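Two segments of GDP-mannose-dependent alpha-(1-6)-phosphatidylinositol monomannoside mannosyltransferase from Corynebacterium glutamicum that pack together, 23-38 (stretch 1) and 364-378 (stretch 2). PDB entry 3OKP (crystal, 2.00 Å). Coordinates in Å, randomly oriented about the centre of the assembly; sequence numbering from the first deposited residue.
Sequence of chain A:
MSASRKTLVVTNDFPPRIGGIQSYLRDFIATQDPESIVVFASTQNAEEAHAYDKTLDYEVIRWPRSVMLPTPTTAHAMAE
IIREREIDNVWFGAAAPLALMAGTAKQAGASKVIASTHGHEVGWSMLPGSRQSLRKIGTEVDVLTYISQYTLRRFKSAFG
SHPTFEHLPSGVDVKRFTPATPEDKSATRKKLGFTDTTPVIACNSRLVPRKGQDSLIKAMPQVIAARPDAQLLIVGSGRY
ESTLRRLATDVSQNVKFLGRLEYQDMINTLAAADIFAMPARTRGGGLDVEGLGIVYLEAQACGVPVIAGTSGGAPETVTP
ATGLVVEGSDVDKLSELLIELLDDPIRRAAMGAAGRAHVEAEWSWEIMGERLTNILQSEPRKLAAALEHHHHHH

Stretch 1, residues 23-38: SYLRDFIATQDPESIV
Stretch 2, residues 364-378: SWEIMGERLTNILQS

Stretch 1 enters in a helix already under way at Ser23, makes a type I turn from Ile29 to Gln32, then a 3-10 segment at 34-36 and a strand from Ile37. Stretch 2 is a helix, 365-377. The two helix axes cross at -82°, 10.3 Å apart at closest approach. Thr31 lies over Gly369, CA to CA 5.0 Å.

Ser364 (chi1 p) caps the second helix: its OG accepts from Ile367 N at 3.1 Å. Trp365 (chi1 m, chi2 113°) meets Asp27, Phe28 and Thr31. Asp27 CB sits over the Trp365 six-membered ring, 3.3 Å from CZ2, a CH-pi contact. Trp365 points its edge at the face of Phe28, with Trp365 CZ3 3.5 Å from Phe28 CD2 and planes at 86°. Thr31 CG2 is 4.2 Å from Trp365 CE3. A water donates to Asp27 OD2 and accepts a weak hydrogen bond from Trp365 NE1.

Met368 O lies at the Phe28 ring edge, 3.5 Å from Phe28 CE1; Met368 CB adds apolar contact. Gly369 lets Thr31 (p) approach, Thr31 OG1 to Gly369 CA 3.4 Å; a CB here would clash with Thr31 CB. Gln32 (m, m) gives a weak hydrogen bond from NE2 to Gly369 O, 3.1 Å. Leu372 (t, p) places CD2 3.7 Å from Phe28 CD1, an apolar contact between buried residues. Thr373 OG1 (m) bonds back to Gly369 O and lies 3.0 Å from Gln32 NE2. Leu376 CD1 (m, t) packs 3.8 Å from Gln32 OE1 and makes apolar contact with Ile37. At Gln377 (m, m), a second water links NE2 to Gln32 OE1.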

# COMPACT_ATOMS: atom_id res chain seq x y z
N SER A 23 2.74 0.25 -9.04
CA SER A 23 1.73 1.25 -8.72
C SER A 23 2.31 2.39 -7.88
O SER A 23 2.00 3.56 -8.10
CB SER A 23 0.54 0.61 -8.00
OG SER A 23 -0.12 -0.32 -8.84
N TYR A 24 3.15 2.02 -6.91
CA TYR A 24 3.86 2.95 -6.04
C TYR A 24 4.66 3.97 -6.84
O TYR A 24 4.52 5.18 -6.64
CB TYR A 24 4.76 2.14 -5.09
CG TYR A 24 5.61 2.94 -4.12
CD1 TYR A 24 5.16 3.19 -2.82
CD2 TYR A 24 6.87 3.40 -4.49
CE1 TYR A 24 5.95 3.91 -1.92
CE2 TYR A 24 7.67 4.12 -3.59
CZ TYR A 24 7.20 4.37 -2.31
OH TYR A 24 7.99 5.08 -1.43
N LEU A 25 5.48 3.48 -7.77
CA LEU A 25 6.34 4.35 -8.57
C LEU A 25 5.57 5.18 -9.59
O LEU A 25 5.78 6.39 -9.69
CB LEU A 25 7.47 3.55 -9.25
CG LEU A 25 8.52 2.93 -8.32
CD1 LEU A 25 9.54 2.15 -9.12
CD2 LEU A 25 9.22 3.99 -7.46
N ARG A 26 4.65 4.54 -10.32
CA ARG A 26 3.76 5.25 -11.25
C ARG A 26 3.10 6.47 -10.59
O ARG A 26 3.13 7.57 -11.13
CB ARG A 26 2.70 4.29 -11.81
CG ARG A 26 1.59 4.94 -12.64
CD ARG A 26 0.36 4.04 -12.72
NE ARG A 26 -0.31 3.93 -11.42
CZ ARG A 26 -1.02 2.88 -11.02
NH1 ARG A 26 -1.15 1.81 -11.80
NH2 ARG A 26 -1.59 2.89 -9.82
N ASP A 27 2.51 6.26 -9.41
CA ASP A 27 1.75 7.32 -8.74
C ASP A 27 2.63 8.39 -8.08
O ASP A 27 2.26 9.56 -8.07
CB ASP A 27 0.74 6.72 -7.75
CG ASP A 27 -0.33 5.89 -8.43
OD1 ASP A 27 -0.57 6.08 -9.64
OD2 ASP A 27 -0.94 5.04 -7.75
N PHE A 28 3.78 7.99 -7.54
CA PHE A 28 4.73 8.97 -7.00
C PHE A 28 5.37 9.84 -8.08
O PHE A 28 5.51 11.05 -7.90
CB PHE A 28 5.80 8.30 -6.13
CG PHE A 28 5.50 8.34 -4.66
CD1 PHE A 28 5.43 9.56 -3.98
CD2 PHE A 28 5.28 7.17 -3.95
CE1 PHE A 28 5.14 9.61 -2.62
CE2 PHE A 28 4.99 7.20 -2.59
CZ PHE A 28 4.92 8.42 -1.92
N ILE A 29 5.75 9.22 -9.20
CA ILE A 29 6.35 9.95 -10.33
C ILE A 29 5.38 11.00 -10.89
O ILE A 29 5.78 12.12 -11.23
CB ILE A 29 6.86 9.00 -11.45
CG1 ILE A 29 8.07 8.19 -10.96
CG2 ILE A 29 7.25 9.78 -12.70
CD1 ILE A 29 8.39 6.95 -11.81
N ALA A 30 4.10 10.62 -10.96
CA ALA A 30 3.05 11.49 -11.49
C ALA A 30 2.83 12.77 -10.67
O ALA A 30 2.27 13.74 -11.17
CB ALA A 30 1.74 10.71 -11.62
N THR A 31 3.29 12.77 -9.42
CA THR A 31 3.19 13.95 -8.54
C THR A 31 4.29 14.99 -8.81
O THR A 31 4.19 16.13 -8.36
CB THR A 31 3.23 13.57 -7.04
OG1 THR A 31 4.51 13.02 -6.72
CG2 THR A 31 2.13 12.58 -6.68
N GLN A 32 5.32 14.58 -9.54
CA GLN A 32 6.47 15.45 -9.81
C GLN A 32 6.38 16.13 -11.17
O GLN A 32 5.58 15.73 -12.02
CB GLN A 32 7.78 14.65 -9.70
CG GLN A 32 7.96 13.90 -8.37
CD GLN A 32 8.02 14.84 -7.18
OE1 GLN A 32 8.96 15.63 -7.04
NE2 GLN A 32 7.02 14.77 -6.31
N ASP A 33 7.21 17.16 -11.36
CA ASP A 33 7.36 17.81 -12.65
C ASP A 33 7.95 16.80 -13.63
O ASP A 33 9.07 16.32 -13.42
CB ASP A 33 8.28 19.03 -12.51
CG ASP A 33 8.36 19.88 -13.79
OD1 ASP A 33 8.07 19.38 -14.89
OD2 ASP A 33 8.73 21.07 -13.67
N PRO A 34 7.20 16.46 -14.71
CA PRO A 34 7.65 15.45 -15.68
C PRO A 34 8.99 15.79 -16.34
O PRO A 34 9.74 14.88 -16.70
CB PRO A 34 6.52 15.44 -16.72
CG PRO A 34 5.81 16.74 -16.54
CD PRO A 34 5.89 17.02 -15.07
N GLU A 35 9.28 17.08 -16.47
CA GLU A 35 10.55 17.53 -17.05
C GLU A 35 11.75 17.24 -16.14
O GLU A 35 12.90 17.25 -16.60
CB GLU A 35 10.49 19.02 -17.40
CG GLU A 35 9.63 19.34 -18.62
CD GLU A 35 9.35 20.82 -18.77
OE1 GLU A 35 10.22 21.65 -18.42
OE2 GLU A 35 8.25 21.17 -19.25
N SER A 36 11.48 16.99 -14.86
CA SER A 36 12.53 16.71 -13.87
C SER A 36 12.69 15.22 -13.56
O SER A 36 13.44 14.84 -12.65
CB SER A 36 12.26 17.50 -12.57
OG SER A 36 11.28 16.86 -11.77
N ILE A 37 12.00 14.38 -14.33
CA ILE A 37 12.00 12.93 -14.11
C ILE A 37 12.43 12.17 -15.36
O ILE A 37 11.93 12.44 -16.46
CB ILE A 37 10.60 12.41 -13.68
CG1 ILE A 37 10.17 12.99 -12.32
CG2 ILE A 37 10.55 10.87 -13.68
CD1 ILE A 37 10.86 12.37 -11.09
N VAL A 38 13.36 11.23 -15.18
CA VAL A 38 13.71 10.25 -16.21
C VAL A 38 13.67 8.86 -15.55
O VAL A 38 14.12 8.70 -14.42
CB VAL A 38 15.11 10.50 -16.83
CG1 VAL A 38 15.37 9.54 -17.99
CG2 VAL A 38 15.26 11.95 -17.31
N SER A 364 -3.18 11.72 1.28
CA SER A 364 -3.48 11.93 -0.14
C SER A 364 -2.20 11.91 -1.00
O SER A 364 -1.09 12.06 -0.48
CB SER A 364 -4.23 13.24 -0.35
OG SER A 364 -3.38 14.35 -0.10
N TRP A 365 -2.37 11.73 -2.31
CA TRP A 365 -1.24 11.81 -3.23
C TRP A 365 -0.68 13.23 -3.33
O TRP A 365 0.49 13.41 -3.67
CB TRP A 365 -1.59 11.25 -4.62
CG TRP A 365 -1.52 9.75 -4.65
CD1 TRP A 365 -2.56 8.88 -4.81
CD2 TRP A 365 -0.34 8.95 -4.49
NE1 TRP A 365 -2.10 7.58 -4.77
CE2 TRP A 365 -0.74 7.59 -4.58
CE3 TRP A 365 1.02 9.24 -4.30
CZ2 TRP A 365 0.17 6.53 -4.46
CZ3 TRP A 365 1.92 8.19 -4.19
CH2 TRP A 365 1.49 6.85 -4.27
N GLU A 366 -1.51 14.22 -3.02
CA GLU A 366 -1.08 15.62 -2.95
C GLU A 366 -0.12 15.83 -1.78
O GLU A 366 0.94 16.45 -1.95
CB GLU A 366 -2.28 16.55 -2.82
CG GLU A 366 -3.02 16.83 -4.14
CD GLU A 366 -3.94 15.69 -4.58
OE1 GLU A 366 -4.20 14.75 -3.79
OE2 GLU A 366 -4.41 15.75 -5.74
N ILE A 367 -0.49 15.30 -0.62
CA ILE A 367 0.35 15.35 0.58
C ILE A 367 1.64 14.54 0.39
O ILE A 367 2.73 15.05 0.65
CB ILE A 367 -0.42 14.85 1.84
CG1 ILE A 367 -1.58 15.81 2.20
CG2 ILE A 367 0.52 14.62 3.03
CD1 ILE A 367 -1.17 17.24 2.58
N MET A 368 1.50 13.30 -0.07
CA MET A 368 2.65 12.42 -0.26
C MET A 368 3.57 12.90 -1.38
O MET A 368 4.79 12.79 -1.28
CB MET A 368 2.21 10.97 -0.51
CG MET A 368 1.57 10.28 0.70
SD MET A 368 2.48 10.43 2.26
CE MET A 368 4.07 9.74 1.82
N GLY A 369 2.97 13.45 -2.44
CA GLY A 369 3.73 14.06 -3.53
C GLY A 369 4.62 15.20 -3.05
O GLY A 369 5.75 15.34 -3.51
N GLU A 370 4.10 16.00 -2.13
CA GLU A 370 4.86 17.08 -1.50
C GLU A 370 6.05 16.54 -0.71
O GLU A 370 7.14 17.12 -0.75
CB GLU A 370 3.97 17.94 -0.61
CG GLU A 370 3.09 18.92 -1.38
N ARG A 371 5.84 15.44 0.01
CA ARG A 371 6.91 14.75 0.73
C ARG A 371 8.03 14.31 -0.22
O ARG A 371 9.21 14.48 0.10
CB ARG A 371 6.39 13.53 1.49
CG ARG A 371 5.60 13.85 2.76
CD ARG A 371 5.40 12.58 3.56
NE ARG A 371 4.58 12.77 4.75
CZ ARG A 371 4.31 11.82 5.64
NH1 ARG A 371 4.81 10.60 5.48
NH2 ARG A 371 3.55 12.08 6.70
N LEU A 372 7.67 13.75 -1.37
CA LEU A 372 8.65 13.33 -2.37
C LEU A 372 9.40 14.53 -2.96
O LEU A 372 10.61 14.48 -3.15
CB LEU A 372 8.02 12.48 -3.48
CG LEU A 372 8.98 11.97 -4.56
CD1 LEU A 372 10.07 11.07 -3.97
CD2 LEU A 372 8.24 11.24 -5.67
N THR A 373 8.66 15.60 -3.23
CA THR A 373 9.25 16.83 -3.76
C THR A 373 10.33 17.36 -2.81
O THR A 373 11.43 17.71 -3.25
CB THR A 373 8.18 17.91 -4.03
OG1 THR A 373 7.21 17.39 -4.95
CG2 THR A 373 8.80 19.18 -4.63
N ASN A 374 10.03 17.36 -1.51
CA ASN A 374 10.99 17.80 -0.49
C ASN A 374 12.27 16.97 -0.47
O ASN A 374 13.36 17.51 -0.27
CB ASN A 374 10.34 17.81 0.89
CG ASN A 374 9.26 18.88 1.03
OD1 ASN A 374 9.15 19.79 0.20
ND2 ASN A 374 8.45 18.76 2.07
N ILE A 375 12.14 15.66 -0.68
CA ILE A 375 13.29 14.76 -0.75
C ILE A 375 14.12 15.04 -2.01
O ILE A 375 15.34 15.19 -1.93
CB ILE A 375 12.86 13.27 -0.69
CG1 ILE A 375 12.14 12.97 0.64
CG2 ILE A 375 14.06 12.34 -0.87
CD1 ILE A 375 11.41 11.63 0.68
N LEU A 376 13.45 15.12 -3.16
CA LEU A 376 14.14 15.27 -4.44
C LEU A 376 14.66 16.69 -4.71
O LEU A 376 15.61 16.86 -5.49
CB LEU A 376 13.23 14.81 -5.59
CG LEU A 376 12.76 13.35 -5.59
CD1 LEU A 376 11.82 13.10 -6.77
CD2 LEU A 376 13.93 12.38 -5.62
N GLN A 377 14.06 17.69 -4.08
CA GLN A 377 14.41 19.09 -4.37
C GLN A 377 15.27 19.78 -3.31
O GLN A 377 15.79 20.87 -3.55
CB GLN A 377 13.16 19.92 -4.67
CG GLN A 377 12.43 19.52 -5.95
CD GLN A 377 13.34 19.48 -7.18
OE1 GLN A 377 14.23 20.32 -7.34
NE2 GLN A 377 13.12 18.50 -8.04
N SER A 378 15.43 19.15 -2.14
CA SER A 378 16.29 19.70 -1.10
C SER A 378 17.77 19.52 -1.46
O SER A 378 18.15 18.53 -2.09
CB SER A 378 15.99 19.07 0.27
OG SER A 378 16.24 17.68 0.26
O HOH W 1 -3.79 6.00 -6.85
O HOH W 2 11.21 16.38 -8.34